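Local coordinates for protein polysialic acid O-acetyltransferase (Escherichia coli, PDB 3JQY) that transfers acetyl groups from acetyl-CoA to the sialic acid units of capsular polysialic acid, with a preference for long chains, at residues I94-A100 against A116-T122; L141-D145 against I178-V182. All coordinates share one frame; numbering follows the deposited sequence.

Contact 1: residues I94-A100 against A116-T122; sequences IKGDIVA and AGFEVVT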
loop_
_atom_site.group_PDB
_atom_site.type_symbol
_atom_site.label_atom_id
_atom_site.label_comp_id
_atom_site.label_asym_id
_atom_site.label_seq_id
_atom_site.Cartn_x
_atom_site.Cartn_y
_atom_site.Cartn_z
ATOM N N ILE B 94 -5.798 21.207 -1.775
ATOM C CA ILE B 94 -6.415 19.949 -1.366
ATOM C C ILE B 94 -6.977 19.142 -2.530
ATOM O O ILE B 94 -7.439 19.692 -3.541
ATOM C CB ILE B 94 -7.512 20.187 -0.308
ATOM C CG1 ILE B 94 -8.029 18.852 0.237
ATOM C CG2 ILE B 94 -8.632 21.026 -0.889
ATOM C CD1 ILE B 94 -8.725 18.957 1.570
ATOM N N LYS B 95 -6.885 17.824 -2.376
ATOM C CA LYS B 95 -7.458 16.851 -3.288
ATOM C C LYS B 95 -8.014 15.725 -2.417
ATOM O O LYS B 95 -7.730 15.669 -1.224
ATOM C CB LYS B 95 -6.370 16.281 -4.205
ATOM C CG LYS B 95 -5.545 17.347 -4.909
ATOM C CD LYS B 95 -4.592 16.748 -5.929
ATOM C CE LYS B 95 -3.702 17.832 -6.520
ATOM N NZ LYS B 95 -3.269 17.492 -7.902
ATOM N N GLY B 96 -8.801 14.831 -3.005
ATOM C CA GLY B 96 -9.246 13.648 -2.290
ATOM C C GLY B 96 -10.672 13.654 -1.779
ATOM O O GLY B 96 -11.536 14.373 -2.284
ATOM N N ASP B 97 -10.914 12.828 -0.767
ATOM C CA ASP B 97 -12.264 12.596 -0.281
ATOM C C ASP B 97 -12.355 12.869 1.207
ATOM O O ASP B 97 -11.644 12.253 1.997
ATOM C CB ASP B 97 -12.667 11.149 -0.549
ATOM C CG ASP B 97 -12.782 10.847 -2.034
ATOM O OD1 ASP B 97 -11.917 10.120 -2.560
ATOM O OD2 ASP B 97 -13.727 11.354 -2.673
ATOM N N ILE B 98 -13.244 13.782 1.585
ATOM C CA ILE B 98 -13.499 14.051 2.990
ATOM C C ILE B 98 -14.927 13.645 3.317
ATOM O O ILE B 98 -15.869 14.175 2.740
ATOM C CB ILE B 98 -13.348 15.547 3.323
ATOM C CG1 ILE B 98 -11.919 16.027 3.039
ATOM C CG2 ILE B 98 -13.727 15.801 4.777
ATOM C CD1 ILE B 98 -11.746 17.532 3.224
ATOM N N VAL B 99 -15.087 12.703 4.237
ATOM C CA VAL B 99 -16.421 12.282 4.651
ATOM C C VAL B 99 -16.642 12.650 6.116
ATOM O O VAL B 99 -15.938 12.155 7.000
ATOM C CB VAL B 99 -16.638 10.771 4.415
ATOM C CG1 VAL B 99 -18.064 10.357 4.787
ATOM C CG2 VAL B 99 -16.332 10.424 2.957
ATOM N N ALA B 100 -17.621 13.524 6.352
ATOM C CA ALA B 100 -17.969 14.001 7.691
ATOM C C ALA B 100 -19.296 13.384 8.096
ATOM O O ALA B 100 -20.329 13.659 7.485
ATOM C CB ALA B 100 -18.061 15.532 7.714
ATOM N N ALA B 116 -2.894 13.897 -3.863
ATOM C CA ALA B 116 -3.956 13.051 -4.389
ATOM C C ALA B 116 -4.079 11.765 -3.580
ATOM O O ALA B 116 -3.087 11.237 -3.086
ATOM C CB ALA B 116 -3.690 12.731 -5.868
ATOM N N GLY B 117 -5.298 11.252 -3.458
ATOM C CA GLY B 117 -5.514 10.004 -2.754
ATOM C C GLY B 117 -5.827 10.207 -1.284
ATOM O O GLY B 117 -5.958 9.247 -0.535
ATOM N N PHE B 118 -5.950 11.463 -0.877
ATOM C CA PHE B 118 -6.318 11.814 0.497
ATOM C C PHE B 118 -7.705 11.280 0.842
ATOM O O PHE B 118 -8.632 11.394 0.038
ATOM C CB PHE B 118 -6.295 13.334 0.619
ATOM C CG PHE B 118 -6.521 13.857 2.012
ATOM C CD1 PHE B 118 -5.654 13.539 3.041
ATOM C CD2 PHE B 118 -7.575 14.727 2.269
ATOM C CE1 PHE B 118 -5.847 14.061 4.317
ATOM C CE2 PHE B 118 -7.777 15.247 3.534
ATOM C CZ PHE B 118 -6.915 14.913 4.560
ATOM N N GLU B 119 -7.846 10.681 2.027
ATOM C CA GLU B 119 -9.160 10.246 2.522
ATOM C C GLU B 119 -9.308 10.594 3.994
ATOM O O GLU B 119 -8.396 10.342 4.784
ATOM C CB GLU B 119 -9.345 8.725 2.398
ATOM C CG GLU B 119 -8.970 8.086 1.069
ATOM C CD GLU B 119 -9.069 6.563 1.123
ATOM O OE1 GLU B 119 -9.792 6.047 2.008
ATOM O OE2 GLU B 119 -8.423 5.880 0.289
ATOM N N VAL B 120 -10.457 11.154 4.370
ATOM C CA VAL B 120 -10.797 11.319 5.784
ATOM C C VAL B 120 -12.057 10.532 6.120
ATOM O O VAL B 120 -13.067 10.649 5.422
ATOM C CB VAL B 120 -11.020 12.795 6.163
ATOM C CG1 VAL B 120 -11.493 12.893 7.613
ATOM C CG2 VAL B 120 -9.737 13.592 5.961
ATOM N N VAL B 121 -11.986 9.731 7.185
ATOM C CA VAL B 121 -13.113 8.922 7.649
ATOM C C VAL B 121 -13.455 9.338 9.080
ATOM O O VAL B 121 -12.578 9.368 9.934
ATOM C CB VAL B 121 -12.735 7.425 7.672
ATOM C CG1 VAL B 121 -13.934 6.572 8.068
ATOM C CG2 VAL B 121 -12.170 6.992 6.325
ATOM N N THR B 122 -14.723 9.640 9.349
ATOM C CA THR B 122 -15.126 10.057 10.691
ATOM C C THR B 122 -16.393 9.351 11.162
ATOM O O THR B 122 -17.044 8.638 10.400
ATOM C CB THR B 122 -15.431 11.567 10.737
ATOM O OG1 THR B 122 -16.479 11.862 9.805
ATOM C CG2 THR B 122 -14.203 12.389 10.381
HETATM O O HOH W 1 -9.050 10.010 -2.329
HETATM O O HOH W 2 -16.791 9.072 7.315
#

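Contact 2: residues L141-D145 against I178-V182; sequences LRASD and IMKGV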
loop_
_atom_site.group_PDB
_atom_site.type_symbol
_atom_site.label_atom_id
_atom_site.label_comp_id
_atom_site.label_asym_id
_atom_site.label_seq_id
_atom_site.Cartn_x
_atom_site.Cartn_y
_atom_site.Cartn_z
ATOM N N LEU B 141 -6.664 9.463 6.859
ATOM C CA LEU B 141 -6.901 9.738 8.276
ATOM C C LEU B 141 -8.182 9.020 8.692
ATOM O O LEU B 141 -9.285 9.460 8.357
ATOM C CB LEU B 141 -6.995 11.247 8.528
ATOM C CG LEU B 141 -5.855 12.099 7.953
ATOM C CD1 LEU B 141 -6.031 13.586 8.288
ATOM C CD2 LEU B 141 -4.491 11.595 8.444
ATOM N N ARG B 142 -8.030 7.898 9.396
ATOM C CA ARG B 142 -9.161 7.012 9.681
ATOM C C ARG B 142 -9.567 7.072 11.152
ATOM O O ARG B 142 -9.060 6.313 11.973
ATOM C CB ARG B 142 -8.826 5.570 9.278
ATOM C CG ARG B 142 -10.036 4.640 9.235
ATOM C CD ARG B 142 -9.659 3.195 8.872
ATOM N NE ARG B 142 -9.067 3.080 7.536
ATOM C CZ ARG B 142 -9.756 3.105 6.399
ATOM N NH1 ARG B 142 -11.078 3.247 6.417
ATOM N NH2 ARG B 142 -9.119 2.993 5.235
ATOM N N ALA B 143 -10.485 7.979 11.479
ATOM C CA ALA B 143 -10.867 8.213 12.874
ATOM C C ALA B 143 -11.953 7.258 13.359
ATOM O O ALA B 143 -12.287 7.240 14.546
ATOM C CB ALA B 143 -11.311 9.655 13.066
ATOM N N SER B 144 -12.513 6.487 12.432
ATOM C CA SER B 144 -13.525 5.484 12.756
ATOM C C SER B 144 -13.169 4.144 12.116
ATOM O O SER B 144 -12.700 4.104 10.974
ATOM C CB SER B 144 -14.895 5.938 12.256
ATOM O OG SER B 144 -15.834 4.875 12.330
ATOM N N ASP B 145 -13.405 3.052 12.844
ATOM C CA ASP B 145 -13.088 1.703 12.359
ATOM C C ASP B 145 -14.106 1.181 11.350
ATOM O O ASP B 145 -13.820 0.250 10.595
ATOM C CB ASP B 145 -13.018 0.703 13.520
ATOM C CG ASP B 145 -11.737 0.812 14.322
ATOM O OD1 ASP B 145 -10.872 1.653 13.991
ATOM O OD2 ASP B 145 -11.594 0.035 15.291
ATOM N N ILE B 178 -3.152 7.187 9.284
ATOM C CA ILE B 178 -3.172 7.577 10.682
ATOM C C ILE B 178 -4.497 7.100 11.265
ATOM O O ILE B 178 -5.564 7.442 10.755
ATOM C CB ILE B 178 -2.995 9.090 10.839
ATOM C CG1 ILE B 178 -1.637 9.517 10.282
ATOM C CG2 ILE B 178 -3.099 9.492 12.301
ATOM C CD1 ILE B 178 -1.329 10.982 10.483
ATOM N N MET B 179 -4.424 6.283 12.311
ATOM C CA MET B 179 -5.617 5.650 12.883
ATOM C C MET B 179 -6.241 6.457 14.023
ATOM O O MET B 179 -5.746 7.524 14.387
ATOM C CB MET B 179 -5.295 4.224 13.343
ATOM C CG MET B 179 -4.768 3.315 12.232
ATOM S SD MET B 179 -5.822 3.338 10.758
ATOM C CE MET B 179 -5.312 1.819 9.951
ATOM N N LYS B 180 -7.340 5.951 14.582
ATOM C CA LYS B 180 -8.137 6.766 15.496
ATOM C C LYS B 180 -7.395 7.132 16.781
ATOM O O LYS B 180 -6.577 6.356 17.292
ATOM C CB LYS B 180 -9.465 6.083 15.829
ATOM C CG LYS B 180 -9.326 4.816 16.672
ATOM C CD LYS B 180 -10.680 4.120 16.786
ATOM C CE LYS B 180 -10.574 2.809 17.549
ATOM N NZ LYS B 180 -9.642 1.853 16.877
ATOM N N GLY B 181 -7.672 8.330 17.279
ATOM C CA GLY B 181 -7.175 8.759 18.573
ATOM C C GLY B 181 -5.734 9.225 18.559
ATOM O O GLY B 181 -5.147 9.461 19.614
ATOM N N VAL B 182 -5.159 9.362 17.370
ATOM C CA VAL B 182 -3.756 9.727 17.264
ATOM C C VAL B 182 -3.554 11.238 17.131
ATOM O O VAL B 182 -4.230 11.907 16.343
ATOM C CB VAL B 182 -3.083 9.022 16.062
ATOM C CG1 VAL B 182 -1.692 9.610 15.797
ATOM C CG2 VAL B 182 -2.996 7.528 16.312
#

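Contact 1: residues I94-A100 against A116-T122
Strands 97-100 and 119-121 run parallel, their axes 4.8 Å apart and inclined by 11°, with Asp-97 beside Glu-119 and Ile-98 beside Val-120. The register is fixed by backbone bonds from Asp-97 N to Phe-118 O (2.8 Å), Val-120 N to Asp-97 O (2.9 Å) and Val-99 N to Val-120 O (3.1 Å), as between successive coils of a left-handed beta-helix. Ile-98 CG2 lies 4.3 Å from Val-120 CB, and both side chains pack on Val-106. Phe-118 sets CG opposite its backbone N (chi1 -174°), which brings CE2 to 4.2 Å from Ile-98 CG1 and close to Ile-94 CD1. At the corner, a beta carbon on Gly-96 would clash with Phe-118 O. One water donates to both Asp-97 OD1 and Phe-118 O. Thr-122 OG1 donates to Val-99 O at 2.9 Å and is also hydrogen-bonded to Thr-101 N. A valine in place of Thr-122 would probably cost Val-99 O this hydroxyl donor and Thr-101 N its bond to the hydroxyl. The strand bonds thus pair their polar atoms, whereas the carbonyl Lys-95 O, 3.3 Å from Phe-118 CB, is buried with no polar partner.

Contact 2: residues L141-D145 against I178-V182
The carboxylate of Asp-145 is the flat group that meets Lys-180, whose ammonium NZ stands before both oxygens, on the syn side of OD2 but 26° out of the carboxylate plane. The pair lies just beyond the point where two coils of the left-handed beta-helix stack in parallel, Leu-141 pairing with Ile-178. Lys-180 NZ forms a salt bridge with Asp-145 OD2 at 3.1 Å, and its bond to OD1 is weak. Asn-159 ND2 also donates to OD2, so a second group restrains the carboxylate. The Arg-142 chain, which ends in the other flat group, is bent at chi3; within this contact it meets Met-179 through CB.

The evidence for the strand pairing is the bond from Arg-142 N to Ile-178 O, 2.9 Å long and nearly straight, with an angle of 166° at the hydrogen. Leu-141 and Ile-178 point the same way, side by side, and Leu-141 CD2 is 3.8 Å from Ile-178 CB. Both also touch Ile-166, which places them in the apolar interior of the coil. On the other side of the sheet, Met-179 SD approaches Arg-142 CB at 4.0 Å, and Tyr-192 of a second subunit packs on both residues, tying this pair to the trimer interface.

Beyond the strands, Met-179 to Val-182 form a type II beta turn, with Gly-181 at its positive-phi position. By similarity to related enzymes, Asp-145 and Lys-180 probably both belong to the acetyl-CoA site, so their salt bridge probably links two parts of that pocket. Their side chains cross at about a right angle. Lys-180 places CG between its backbone N and carbonyl carbon (chi1 68°), then runs extended until a bend at chi4 turns NZ to the acid, while Lys-180 CB rests 3.3 Å from Ala-143 O.

Overall arrangement
From the N terminus, the chain first passes through 94-100, crosses strands 105-108 and 113-114 on the other faces of the beta-helix, and returns at 116-122, where contact 1 closes a loop of 15 intervening residues. Contact 2 then opens at 141-145 and closes at 178-182, after a longer excursion of 32 residues that includes strands 149-151, 164-166 and 171-172. The two loops are in series, neither nesting nor crossing. They meet because strands 119-121 and 139-142 are neighbours in one parallel sheet: Glu-119 O lies 2.8 Å from Leu-141 N, a probable hydrogen bond. Together they join four successive strands of that face.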